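Local coordinates for integron gene cassette protein HFX_CASS3 (Uncultured bacterium, PDB 3FYN), which is of unknown function but has the GNAT acetyltransferase fold and so may transfer an acetyl group from acetyl-coenzyme A to an unidentified acceptor, at residues V87-F92 with R100-D105; R39-F44 with V83-L88. All coordinates share one frame; numbering follows the deposited sequence.

Interaction 1 of 2, residues V87-F92 with R100-D105; sequences VLTLGF and RGFVDD. With MG (magnesium ion), chain B.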
loop_
_atom_site.group_PDB
_atom_site.type_symbol
_atom_site.label_atom_id
_atom_site.label_comp_id
_atom_site.label_asym_id
_atom_site.label_seq_id
_atom_site.Cartn_x
_atom_site.Cartn_y
_atom_site.Cartn_z
ATOM N N VAL A 87 -1.769 -2.338 13.298
ATOM C CA VAL A 87 -0.725 -1.644 12.572
ATOM C C VAL A 87 -1.310 -0.918 11.374
ATOM O O VAL A 87 -2.006 -1.515 10.559
ATOM C CB VAL A 87 0.352 -2.630 12.071
ATOM C CG1 VAL A 87 1.419 -1.887 11.298
ATOM C CG2 VAL A 87 0.961 -3.379 13.246
ATOM N N LEU A 88 -1.021 0.374 11.281
ATOM C CA LEU A 88 -1.373 1.184 10.121
ATOM C C LEU A 88 -0.119 1.435 9.292
ATOM O O LEU A 88 0.885 1.923 9.810
ATOM C CB LEU A 88 -1.947 2.528 10.587
ATOM C CG LEU A 88 -2.098 3.625 9.529
ATOM C CD1 LEU A 88 -3.213 3.291 8.541
ATOM C CD2 LEU A 88 -2.367 4.965 10.191
ATOM N N THR A 89 -0.161 1.104 8.005
ATOM C CA THR A 89 0.935 1.495 7.125
ATOM C C THR A 89 0.438 2.476 6.077
ATOM O O THR A 89 -0.745 2.477 5.735
ATOM C CB THR A 89 1.626 0.288 6.471
ATOM O OG1 THR A 89 0.668 -0.458 5.713
ATOM C CG2 THR A 89 2.230 -0.606 7.539
ATOM N N LEU A 90 1.347 3.318 5.595
ATOM C CA LEU A 90 1.000 4.443 4.734
ATOM C C LEU A 90 1.711 4.357 3.396
ATOM O O LEU A 90 2.862 3.939 3.325
ATOM C CB LEU A 90 1.378 5.755 5.422
ATOM C CG LEU A 90 0.647 6.014 6.740
ATOM C CD1 LEU A 90 1.220 7.228 7.455
ATOM C CD2 LEU A 90 -0.844 6.180 6.493
ATOM N N GLY A 91 1.020 4.771 2.340
ATOM C CA GLY A 91 1.594 4.781 1.008
ATOM C C GLY A 91 0.877 5.779 0.122
ATOM O O GLY A 91 -0.281 6.115 0.352
ATOM N N PHE A 92 1.565 6.273 -0.893
ATOM C CA PHE A 92 0.935 7.218 -1.799
ATOM C C PHE A 92 -0.055 6.544 -2.739
ATOM O O PHE A 92 0.120 5.385 -3.120
ATOM C CB PHE A 92 1.978 7.968 -2.616
ATOM C CG PHE A 92 1.482 9.278 -3.147
ATOM C CD1 PHE A 92 1.423 10.386 -2.323
ATOM C CD2 PHE A 92 1.063 9.400 -4.463
ATOM C CE1 PHE A 92 0.964 11.597 -2.797
ATOM C CE2 PHE A 92 0.600 10.610 -4.944
ATOM C CZ PHE A 92 0.549 11.709 -4.108
ATOM N N ARG A 100 -2.772 6.922 1.232
ATOM C CA ARG A 100 -3.794 5.996 1.673
ATOM C C ARG A 100 -3.171 5.126 2.742
ATOM O O ARG A 100 -1.949 5.016 2.833
ATOM C CB ARG A 100 -4.322 5.148 0.525
ATOM C CG ARG A 100 -3.305 4.192 -0.044
ATOM C CD ARG A 100 -3.889 3.450 -1.226
ATOM N NE ARG A 100 -2.938 2.503 -1.788
ATOM C CZ ARG A 100 -3.230 1.650 -2.763
ATOM N NH1 ARG A 100 -4.448 1.636 -3.291
ATOM N NH2 ARG A 100 -2.305 0.816 -3.212
ATOM N N GLY A 101 -4.013 4.517 3.560
ATOM C CA GLY A 101 -3.521 3.687 4.640
ATOM C C GLY A 101 -4.012 2.267 4.515
ATOM O O GLY A 101 -5.024 2.002 3.864
ATOM N N PHE A 102 -3.271 1.352 5.133
ATOM C CA PHE A 102 -3.678 -0.038 5.240
ATOM C C PHE A 102 -3.713 -0.453 6.698
ATOM O O PHE A 102 -2.804 -0.116 7.473
ATOM C CB PHE A 102 -2.667 -0.934 4.525
ATOM C CG PHE A 102 -2.571 -0.682 3.052
ATOM C CD1 PHE A 102 -3.225 -1.505 2.156
ATOM C CD2 PHE A 102 -1.841 0.392 2.567
ATOM C CE1 PHE A 102 -3.139 -1.272 0.791
ATOM C CE2 PHE A 102 -1.750 0.630 1.207
ATOM C CZ PHE A 102 -2.403 -0.200 0.320
ATOM N N VAL A 103 -4.757 -1.188 7.069
ATOM C CA VAL A 103 -4.730 -1.939 8.317
ATOM C C VAL A 103 -3.886 -3.170 8.001
ATOM O O VAL A 103 -4.381 -4.176 7.492
ATOM C CB VAL A 103 -6.140 -2.330 8.805
ATOM C CG1 VAL A 103 -6.052 -3.077 10.130
ATOM C CG2 VAL A 103 -7.007 -1.082 8.954
ATOM N N ASP A 104 -2.593 -3.047 8.264
ATOM C CA ASP A 104 -1.601 -3.980 7.753
ATOM C C ASP A 104 -1.537 -5.265 8.566
ATOM O O ASP A 104 -1.280 -6.332 8.024
ATOM C CB ASP A 104 -0.233 -3.305 7.711
ATOM C CG ASP A 104 0.799 -4.123 6.970
ATOM O OD1 ASP A 104 0.522 -4.552 5.829
ATOM O OD2 ASP A 104 1.888 -4.328 7.532
ATOM N N ASP A 105 -1.762 -5.153 9.869
ATOM C CA ASP A 105 -1.896 -6.321 10.730
ATOM C C ASP A 105 -2.816 -5.944 11.878
ATOM O O ASP A 105 -2.888 -4.781 12.269
ATOM C CB ASP A 105 -0.542 -6.801 11.259
ATOM C CG ASP A 105 -0.020 -8.017 10.505
ATOM O OD1 ASP A 105 -0.842 -8.708 9.866
ATOM O OD2 ASP A 105 1.197 -8.292 10.560
HETATM MG MG MG B . -0.590 -10.217 8.247
HETATM O O HOH W 1 0.987 -2.663 4.202
HETATM O O HOH W 2 1.713 -9.987 8.670
HETATM O O HOH W 3 -0.673 -12.032 9.781
HETATM O O HOH W 4 -0.415 -11.587 6.455
HETATM O O HOH W 5 -0.637 -8.364 6.928
HETATM O O HOH W 6 -2.968 -10.334 7.981
#
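Val-87 is met by two residues, Asp-104 and Asp-105, in the antiparallel hairpin that sets strands 81-93 and 98-108 side by side in the GNAT sheet. Its O takes the N-H of Asp-104 at 2.8 Å while its N gives to Asp-105 O, a slip in register consistent with a beta bulge. The Asp-105 side chain turns away, and its OD1 binds a magnesium ion at 2.2 Å; five waters complete the shell. Leu-88 lies with Val-103 on the other face, its CD1 3.9 Å from Gly-101 CA. Thr-89 exchanges both backbone bonds with Phe-102. With chi1 at 59°, its OG1 sits between backbone N and carbonyl carbon and donates at 2.7 Å to water 1, which donates in turn to Asp-104 OD1; CG2 packs 3.7 Å from Asp-104 CB. A valine here would probably leave that water without its donor and Asp-104 OD1 less firmly placed, although Asp-104 OD2 is also held by Met-94 N of the second subunit. Leu-90 brings CD2 to 4.1 Å from Gly-101 CA. Gly-91 pairs with Arg-100 through both backbone bonds. The guanidinium of that arginine goes on to Glu-140 of the second subunit, while nearer the backbone Arg-100 CG lies 3.6 Å from Gly-91 O.

Interaction 2 of 2, residues R39-F44 with V83-L88; sequences RLMSEF and VGYIVL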
loop_
_atom_site.group_PDB
_atom_site.type_symbol
_atom_site.label_atom_id
_atom_site.label_comp_id
_atom_site.label_asym_id
_atom_site.label_seq_id
_atom_site.Cartn_x
_atom_site.Cartn_y
_atom_site.Cartn_z
ATOM N N ARG A 39 5.730 -10.721 21.011
ATOM C CA ARG A 39 4.973 -11.836 21.569
ATOM C C ARG A 39 3.586 -11.931 20.945
ATOM O O ARG A 39 3.129 -13.017 20.584
ATOM C CB ARG A 39 4.841 -11.737 23.090
ATOM C CG ARG A 39 3.974 -12.852 23.656
ATOM C CD ARG A 39 3.971 -12.883 25.174
ATOM N NE ARG A 39 3.258 -11.748 25.750
ATOM C CZ ARG A 39 3.845 -10.621 26.134
ATOM N NH1 ARG A 39 5.158 -10.480 25.992
ATOM N NH2 ARG A 39 3.124 -9.635 26.652
ATOM N N LEU A 40 2.915 -10.792 20.823
ATOM C CA LEU A 40 1.574 -10.780 20.259
ATOM C C LEU A 40 1.590 -11.240 18.800
ATOM O O LEU A 40 0.756 -12.046 18.387
ATOM C CB LEU A 40 0.924 -9.398 20.397
ATOM C CG LEU A 40 0.523 -9.024 21.828
ATOM C CD1 LEU A 40 0.159 -7.552 21.888
ATOM C CD2 LEU A 40 -0.634 -9.892 22.321
HETATM N N MSE A 41 2.541 -10.734 18.018
HETATM C CA MSE A 41 2.651 -11.159 16.626
HETATM C C MSE A 41 2.965 -12.654 16.549
HETATM O O MSE A 41 2.489 -13.354 15.658
HETATM C CB MSE A 41 3.715 -10.353 15.887
HETATM C CG MSE A 41 3.698 -10.586 14.380
HETATM SE SE MSE A 41 5.018 -9.501 13.477
HETATM C CE MSE A 41 4.708 -10.056 11.633
ATOM N N SER A 42 3.764 -13.145 17.489
ATOM C CA SER A 42 4.095 -14.568 17.526
ATOM C C SER A 42 2.855 -15.404 17.820
ATOM O O SER A 42 2.670 -16.483 17.250
ATOM C CB SER A 42 5.179 -14.850 18.567
ATOM O OG SER A 42 6.388 -14.192 18.235
ATOM N N GLU A 43 2.001 -14.904 18.707
ATOM C CA GLU A 43 0.755 -15.599 19.024
ATOM C C GLU A 43 -0.163 -15.610 17.808
ATOM O O GLU A 43 -0.763 -16.632 17.469
ATOM C CB GLU A 43 0.056 -14.935 20.210
ATOM C CG GLU A 43 0.813 -15.082 21.518
ATOM C CD GLU A 43 0.140 -14.364 22.665
ATOM O OE1 GLU A 43 -1.018 -13.929 22.498
ATOM O OE2 GLU A 43 0.769 -14.244 23.735
ATOM N N PHE A 44 -0.265 -14.452 17.162
ATOM C CA PHE A 44 -1.053 -14.262 15.952
ATOM C C PHE A 44 -0.615 -15.277 14.892
ATOM O O PHE A 44 -1.437 -15.968 14.285
ATOM C CB PHE A 44 -0.832 -12.817 15.479
ATOM C CG PHE A 44 -1.631 -12.414 14.269
ATOM C CD1 PHE A 44 -2.818 -13.047 13.940
ATOM C CD2 PHE A 44 -1.207 -11.350 13.490
ATOM C CE1 PHE A 44 -3.549 -12.650 12.830
ATOM C CE2 PHE A 44 -1.932 -10.944 12.383
ATOM C CZ PHE A 44 -3.107 -11.593 12.055
ATOM N N VAL A 83 -3.561 -6.891 25.117
ATOM C CA VAL A 83 -4.197 -8.114 24.641
ATOM C C VAL A 83 -4.375 -8.113 23.126
ATOM O O VAL A 83 -5.004 -9.006 22.567
ATOM C CB VAL A 83 -5.567 -8.341 25.311
ATOM C CG1 VAL A 83 -5.399 -8.503 26.816
ATOM C CG2 VAL A 83 -6.530 -7.203 24.987
ATOM N N GLY A 84 -3.821 -7.105 22.466
ATOM C CA GLY A 84 -3.902 -7.028 21.022
ATOM C C GLY A 84 -3.122 -5.855 20.478
ATOM O O GLY A 84 -2.567 -5.058 21.236
ATOM N N TYR A 85 -3.066 -5.753 19.154
ATOM C CA TYR A 85 -2.421 -4.615 18.524
ATOM C C TYR A 85 -2.947 -4.423 17.119
ATOM O O TYR A 85 -3.584 -5.311 16.543
ATOM C CB TYR A 85 -0.889 -4.783 18.508
ATOM C CG TYR A 85 -0.380 -5.819 17.531
ATOM C CD1 TYR A 85 -0.448 -7.175 17.828
ATOM C CD2 TYR A 85 0.156 -5.441 16.301
ATOM C CE1 TYR A 85 0.014 -8.128 16.935
ATOM C CE2 TYR A 85 0.623 -6.384 15.405
ATOM C CZ TYR A 85 0.547 -7.723 15.725
ATOM O OH TYR A 85 1.003 -8.664 14.837
ATOM N N ILE A 86 -2.694 -3.243 16.577
ATOM C CA ILE A 86 -3.102 -2.935 15.215
ATOM C C ILE A 86 -2.043 -2.064 14.569
ATOM O O ILE A 86 -1.473 -1.172 15.209
ATOM C CB ILE A 86 -4.505 -2.269 15.186
ATOM C CG1 ILE A 86 -5.030 -2.141 13.752
ATOM C CG2 ILE A 86 -4.497 -0.923 15.910
ATOM C CD1 ILE A 86 -6.531 -1.898 13.687
ATOM N N VAL A 87 -1.769 -2.338 13.298
ATOM C CA VAL A 87 -0.725 -1.644 12.572
ATOM C C VAL A 87 -1.310 -0.918 11.374
ATOM O O VAL A 87 -2.006 -1.515 10.559
ATOM C CB VAL A 87 0.352 -2.630 12.071
ATOM C CG1 VAL A 87 1.419 -1.887 11.298
ATOM C CG2 VAL A 87 0.961 -3.379 13.246
ATOM N N LEU A 88 -1.021 0.374 11.281
ATOM C CA LEU A 88 -1.373 1.184 10.121
ATOM C C LEU A 88 -0.119 1.435 9.292
ATOM O O LEU A 88 0.885 1.923 9.810
ATOM C CB LEU A 88 -1.947 2.528 10.587
ATOM C CG LEU A 88 -2.098 3.625 9.529
ATOM C CD1 LEU A 88 -3.213 3.291 8.541
ATOM C CD2 LEU A 88 -2.367 4.965 10.191
#
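Helix 34-47 packs across one face of the GNAT sheet, and here Leu-40, Met-41 and Phe-44 meet Tyr-85 of strand 81-93. The two short segments run almost perpendicular, at 93°, with their axes 8.8 Å apart at closest approach. Tyr-85 spans that distance: chi1 of 72° places CG between the backbone N and the carbonyl carbon, and the ring rises from the strand to the helix. Leu-40 CB comes obliquely to the CD1/CE1 side of the ring, 3.7 Å from Tyr-85 CD1, while the leucine's own CD1 reaches down past the ring to rest 3.8 Å from Gly-84 O. At the far end of the ring the hydroxyl is pressed against carbon: Tyr-85 OH is 3.3 Å from CG of Met-41, a selenomethionine in this crystal, whose extended chain then runs on toward Met-94 of the second subunit. Phe-44 stands across the tyrosine at about a right angle and turns its ring edge to the hydroxyl, CD2 3.7 Å from Tyr-85 OH. The same phenylalanine also meets the ring of Phe-107 and packs on Asp-105. On the strand, Val-83 and Gly-84 both face Ile-76 in a classic beta bulge just before Tyr-85. No hydrogen bond crosses between the two segments, so helix and strand are joined here by van der Waals packing in which even the tyrosine hydroxyl meets carbon, and the fit of the ring is likely to help fix their spacing.

Overall arrangement
Both interactions are buried and share strand 81-93, but they use it differently. In interaction 1 its later half is bonded edge to edge with strand 98-108 through a backbone ladder, with a bridging water along it and a magnesium ion at the Asp-105 end. In interaction 2 its earlier half presents a face to helix 34-47, and van der Waals contact does the joining. The two lie on opposite sides of the chain's centre, their own centres about 15 Å apart, yet they meet where Phe-44 CE2 packs 3.5 Å from Asp-105 OD1, the atom that binds the metal. Both also reach the second subunit, interaction 1 by polar as well as packing contacts, interaction 2 by packing on Met-94.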